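Local coordinates for cell wall surface anchor family protein (PDB 4OQ1), which is an ancillary pilin of Streptococcus pneumoniae that probably anchors the pilus to the cell wall, at residues D117-M129 / P136-T148. The protein carries 3 engineered substitutions. Residues are numbered along the deposited sequence; the frame is centred on the assembly and turned at random.
Sequences DAVSYPAEFLFEM and PLVIVAKKTDTMT
Y121 and P122 meet the chain at A141 to T144 where strand 120-129 and the chain leaving the edge strand 137-140 converge. Both strands belong to one mixed beta sheet of the N-terminal domain and face each other almost antiparallel (172°), axes 9.1 Å apart, without being paired in it, so side chains fill the gap until the backbones draw together at A123 and K143. There the T144 amide donates to the P122 carbonyl, N to O 2.8 Å and nearly straight at 172°, though the donor stands above the carbonyl plane. Proline suits this place: it has no amide hydrogen to satisfy, while its oxygen accepts the bond. Y121 reaches over with CG anti to its backbone N (chi1 -164°), and its OH donates to the A141 carbonyl oxygen at 2.7 Å; the E35 amide also bonds this hydroxyl, while the E35 carboxylate accepts from the K143 amide. The extended K143 chain lies over the tyrosine face, CG 4.0 Å from the ring centroid, a CH-pi contact that pairs lysine's methylenes with the ring and carries its ammonium on to a water shared with the S120 carbonyl. A second water takes a weak bond from the E124 amide and donates to the K142 carbonyl, while E124 OE1 is bonded to H74. Toward the far end the contact is mainly apolar: I139 CG2 lies over one face of the F125 ring, and L137 CD2 meets M129 SD. The CG1-CD1 arm of I139 spans the wider part of the gap, its CD1 3.4 Å from F127 CB.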
loop_
_atom_site.group_PDB
_atom_site.type_symbol
_atom_site.label_atom_id
_atom_site.label_comp_id
_atom_site.label_asym_id
_atom_site.label_seq_id
_atom_site.Cartn_x
_atom_site.Cartn_y
_atom_site.Cartn_z
ATOM N N ASP A 117 22.031 2.651 0.355
ATOM C CA ASP A 117 21.098 2.199 1.362
ATOM C C ASP A 117 19.686 2.149 0.833
ATOM O O ASP A 117 18.883 1.451 1.379
ATOM C CB ASP A 117 21.080 3.188 2.523
ATOM C CG ASP A 117 22.418 3.288 3.243
ATOM O OD1 ASP A 117 23.264 2.372 3.107
ATOM O OD2 ASP A 117 22.601 4.306 3.959
ATOM N N ALA A 118 19.392 2.951 -0.177
ATOM C CA ALA A 118 18.074 3.016 -0.736
ATOM C C ALA A 118 17.991 2.159 -1.977
ATOM O O ALA A 118 17.039 1.415 -2.144
ATOM C CB ALA A 118 17.745 4.458 -1.095
ATOM N N VAL A 119 19.006 2.280 -2.832
ATOM C CA VAL A 119 18.978 1.775 -4.200
ATOM C C VAL A 119 20.231 0.959 -4.562
ATOM O O VAL A 119 21.339 1.437 -4.386
ATOM C CB VAL A 119 18.959 2.965 -5.164
ATOM C CG1 VAL A 119 19.238 2.553 -6.607
ATOM C CG2 VAL A 119 17.623 3.613 -5.111
ATOM N N SER A 120 20.021 -0.228 -5.108
ATOM C CA SER A 120 21.090 -1.060 -5.630
ATOM C C SER A 120 20.799 -1.314 -7.100
ATOM O O SER A 120 19.666 -1.654 -7.447
ATOM C CB SER A 120 21.091 -2.360 -4.916
ATOM O OG SER A 120 21.616 -2.139 -3.625
ATOM N N TYR A 121 21.802 -1.106 -7.956
ATOM C CA TYR A 121 21.689 -1.458 -9.374
ATOM C C TYR A 121 22.938 -2.216 -9.768
ATOM O O TYR A 121 23.870 -1.657 -10.391
ATOM C CB TYR A 121 21.488 -0.260 -10.205
ATOM C CG TYR A 121 21.005 -0.603 -11.570
ATOM C CD1 TYR A 121 19.667 -0.334 -11.936
ATOM C CD2 TYR A 121 21.817 -1.203 -12.498
ATOM C CE1 TYR A 121 19.197 -0.697 -13.177
ATOM C CE2 TYR A 121 21.377 -1.549 -13.754
ATOM C CZ TYR A 121 20.062 -1.298 -14.100
ATOM O OH TYR A 121 19.610 -1.615 -15.401
ATOM N N PRO A 122 22.961 -3.497 -9.419
ATOM C CA PRO A 122 24.011 -4.414 -9.822
ATOM C C PRO A 122 23.949 -4.703 -11.285
ATOM O O PRO A 122 22.893 -4.855 -11.850
ATOM C CB PRO A 122 23.757 -5.645 -8.977
ATOM C CG PRO A 122 22.347 -5.538 -8.574
ATOM C CD PRO A 122 21.954 -4.136 -8.561
ATOM N N ALA A 123 25.129 -4.851 -11.869
ATOM C CA ALA A 123 25.300 -5.018 -13.274
ATOM C C ALA A 123 26.752 -5.489 -13.587
ATOM O O ALA A 123 27.704 -4.821 -13.284
ATOM C CB ALA A 123 25.002 -3.715 -13.975
ATOM N N GLU A 124 26.871 -6.602 -14.259
ATOM C CA GLU A 124 28.113 -7.167 -14.594
ATOM C C GLU A 124 28.379 -7.124 -16.046
ATOM O O GLU A 124 27.697 -7.845 -16.801
ATOM C CB GLU A 124 28.141 -8.566 -14.141
ATOM C CG GLU A 124 28.048 -8.602 -12.588
ATOM C CD GLU A 124 27.955 -10.041 -12.008
ATOM O OE1 GLU A 124 28.109 -11.017 -12.752
ATOM O OE2 GLU A 124 27.738 -10.141 -10.782
ATOM N N PHE A 125 29.367 -6.302 -16.429
ATOM C CA PHE A 125 29.699 -6.210 -17.836
ATOM C C PHE A 125 31.124 -5.725 -18.027
ATOM O O PHE A 125 31.788 -5.216 -17.071
ATOM C CB PHE A 125 28.716 -5.291 -18.576
ATOM C CG PHE A 125 28.629 -3.903 -18.010
ATOM C CD1 PHE A 125 27.866 -3.585 -16.887
ATOM C CD2 PHE A 125 29.348 -2.879 -18.598
ATOM C CE1 PHE A 125 27.871 -2.305 -16.391
ATOM C CE2 PHE A 125 29.318 -1.607 -18.111
ATOM C CZ PHE A 125 28.549 -1.303 -17.036
ATOM N N LEU A 126 31.554 -5.732 -19.281
ATOM C CA LEU A 126 32.827 -5.142 -19.594
ATOM C C LEU A 126 32.534 -4.016 -20.527
ATOM O O LEU A 126 31.559 -4.061 -21.257
ATOM C CB LEU A 126 33.701 -6.128 -20.400
ATOM C CG LEU A 126 34.203 -7.451 -19.866
ATOM C CD1 LEU A 126 35.227 -8.050 -20.802
ATOM C CD2 LEU A 126 34.815 -7.219 -18.536
ATOM N N PHE A 127 33.382 -3.032 -20.469
ATOM C CA PHE A 127 33.460 -2.059 -21.544
ATOM C C PHE A 127 34.917 -1.752 -21.985
ATOM O O PHE A 127 35.825 -1.761 -21.180
ATOM C CB PHE A 127 32.656 -0.789 -21.178
ATOM C CG PHE A 127 33.200 0.042 -20.061
ATOM C CD1 PHE A 127 34.092 1.086 -20.311
ATOM C CD2 PHE A 127 32.894 -0.273 -18.755
ATOM C CE1 PHE A 127 34.560 1.911 -19.300
ATOM C CE2 PHE A 127 33.407 0.498 -17.706
ATOM C CZ PHE A 127 34.253 1.566 -17.969
ATOM N N GLU A 128 35.091 -1.257 -23.223
ATOM C CA GLU A 128 36.458 -1.035 -23.691
ATOM C C GLU A 128 36.509 0.363 -24.286
ATOM O O GLU A 128 35.625 0.725 -25.070
ATOM C CB GLU A 128 36.849 -2.116 -24.670
ATOM C CG GLU A 128 38.233 -1.867 -25.253
ATOM C CD GLU A 128 38.676 -2.910 -26.210
ATOM O OE1 GLU A 128 39.678 -3.538 -25.902
ATOM O OE2 GLU A 128 38.027 -3.114 -27.258
ATOM N N MET A 129 37.478 1.155 -23.783
ATOM C CA MET A 129 37.905 2.428 -24.396
ATOM C C MET A 129 39.215 2.282 -25.239
ATOM O O MET A 129 40.230 1.908 -24.744
ATOM C CB MET A 129 38.120 3.375 -23.228
ATOM C CG MET A 129 36.805 3.642 -22.477
ATOM S SD MET A 129 35.528 4.301 -23.580
ATOM C CE MET A 129 34.480 5.031 -22.298
ATOM N N PRO A 136 30.210 9.764 -26.968
ATOM C CA PRO A 136 30.506 8.793 -25.871
ATOM C C PRO A 136 30.269 7.317 -26.291
ATOM O O PRO A 136 29.656 7.019 -27.329
ATOM C CB PRO A 136 29.494 9.187 -24.820
ATOM C CG PRO A 136 28.296 9.500 -25.645
ATOM C CD PRO A 136 28.783 10.123 -26.963
ATOM N N LEU A 137 30.810 6.396 -25.504
ATOM C CA LEU A 137 30.407 5.001 -25.609
ATOM C C LEU A 137 29.051 4.860 -24.868
ATOM O O LEU A 137 28.931 5.291 -23.777
ATOM C CB LEU A 137 31.474 4.131 -24.919
ATOM C CG LEU A 137 31.234 2.652 -25.021
ATOM C CD1 LEU A 137 31.169 2.112 -26.459
ATOM C CD2 LEU A 137 32.314 1.948 -24.285
ATOM N N VAL A 138 28.088 4.181 -25.460
ATOM C CA VAL A 138 26.737 3.977 -24.887
ATOM C C VAL A 138 26.492 2.512 -24.547
ATOM O O VAL A 138 26.481 1.677 -25.425
ATOM C CB VAL A 138 25.611 4.405 -25.875
ATOM C CG1 VAL A 138 24.266 4.231 -25.225
ATOM C CG2 VAL A 138 25.843 5.848 -26.352
ATOM N N ILE A 139 26.288 2.208 -23.283
ATOM C CA ILE A 139 25.908 0.874 -22.853
ATOM C C ILE A 139 24.563 0.875 -22.102
ATOM O O ILE A 139 24.368 1.625 -21.161
ATOM C CB ILE A 139 26.947 0.307 -21.902
ATOM C CG1 ILE A 139 28.194 0.010 -22.729
ATOM C CG2 ILE A 139 26.444 -0.932 -21.158
ATOM C CD1 ILE A 139 29.337 -0.519 -21.979
ATOM N N VAL A 140 23.696 -0.040 -22.506
ATOM C CA VAL A 140 22.397 -0.224 -21.880
ATOM C C VAL A 140 22.586 -1.374 -20.860
ATOM O O VAL A 140 22.658 -2.539 -21.251
ATOM C CB VAL A 140 21.289 -0.567 -22.908
ATOM C CG1 VAL A 140 19.928 -0.570 -22.243
ATOM C CG2 VAL A 140 21.252 0.360 -24.117
ATOM N N ALA A 141 22.679 -1.060 -19.571
ATOM C CA ALA A 141 23.168 -2.061 -18.596
ATOM C C ALA A 141 22.026 -2.922 -18.046
ATOM O O ALA A 141 21.016 -2.367 -17.595
ATOM C CB ALA A 141 23.788 -1.323 -17.431
ATOM N N LYS A 142 22.164 -4.266 -18.060
ATOM C CA LYS A 142 21.125 -5.134 -17.630
ATOM C C LYS A 142 21.318 -5.237 -16.157
ATOM O O LYS A 142 22.427 -5.360 -15.688
ATOM C CB LYS A 142 21.236 -6.522 -18.239
ATOM C CG LYS A 142 20.269 -7.522 -17.617
ATOM C CD LYS A 142 20.041 -8.626 -18.629
ATOM C CE LYS A 142 18.743 -9.385 -18.307
ATOM N NZ LYS A 142 18.988 -10.105 -17.078
ATOM N N LYS A 143 20.222 -5.114 -15.435
ATOM C CA LYS A 143 20.285 -5.259 -13.962
ATOM C C LYS A 143 20.436 -6.744 -13.630
ATOM O O LYS A 143 19.762 -7.598 -14.149
ATOM C CB LYS A 143 19.031 -4.632 -13.290
ATOM C CG LYS A 143 19.140 -4.513 -11.767
ATOM C CD LYS A 143 17.799 -4.077 -11.148
ATOM C CE LYS A 143 17.996 -3.912 -9.645
ATOM N NZ LYS A 143 16.849 -3.185 -9.054
ATOM N N THR A 144 21.297 -7.007 -12.679
ATOM C CA THR A 144 21.513 -8.325 -12.152
ATOM C C THR A 144 20.997 -8.489 -10.673
ATOM O O THR A 144 20.578 -7.567 -10.055
ATOM C CB THR A 144 23.012 -8.694 -12.281
ATOM O OG1 THR A 144 23.204 -10.002 -11.813
ATOM C CG2 THR A 144 23.796 -7.828 -11.487
ATOM N N ASP A 145 21.028 -9.703 -10.172
ATOM C CA ASP A 145 20.667 -10.007 -8.788
ATOM C C ASP A 145 19.227 -9.698 -8.499
ATOM O O ASP A 145 18.942 -9.017 -7.558
ATOM C CB ASP A 145 21.516 -9.165 -7.856
ATOM C CG ASP A 145 22.917 -9.751 -7.614
ATOM O OD1 ASP A 145 23.294 -10.776 -8.227
ATOM O OD2 ASP A 145 23.634 -9.191 -6.774
ATOM N N THR A 146 18.328 -10.201 -9.343
ATOM C CA THR A 146 16.921 -9.784 -9.354
ATOM C C THR A 146 15.917 -10.514 -8.444
ATOM O O THR A 146 14.763 -10.096 -8.355
ATOM C CB THR A 146 16.357 -9.795 -10.790
ATOM O OG1 THR A 146 16.745 -11.005 -11.450
ATOM C CG2 THR A 146 16.879 -8.603 -11.576
ATOM N N MET A 147 16.331 -11.586 -7.776
ATOM C CA MET A 147 15.401 -12.328 -6.920
ATOM C C MET A 147 14.931 -11.427 -5.783
ATOM O O MET A 147 15.723 -10.649 -5.250
ATOM C CB MET A 147 16.067 -13.584 -6.361
ATOM C CG MET A 147 16.066 -14.766 -7.317
ATOM S SD MET A 147 14.419 -15.151 -7.944
ATOM C CE MET A 147 13.726 -16.039 -6.553
ATOM N N THR A 148 13.654 -11.507 -5.408
ATOM C CA THR A 148 13.172 -10.586 -4.442
ATOM C C THR A 148 12.210 -11.394 -3.589
ATOM O O THR A 148 11.728 -12.454 -4.060
ATOM C CB THR A 148 12.482 -9.467 -5.219
ATOM O OG1 THR A 148 12.442 -8.311 -4.406
ATOM C CG2 THR A 148 11.045 -9.884 -5.716
HETATM O O HOH W 1 17.286 -0.719 -9.210
HETATM O O HOH W 2 24.558 -6.651 -16.342
#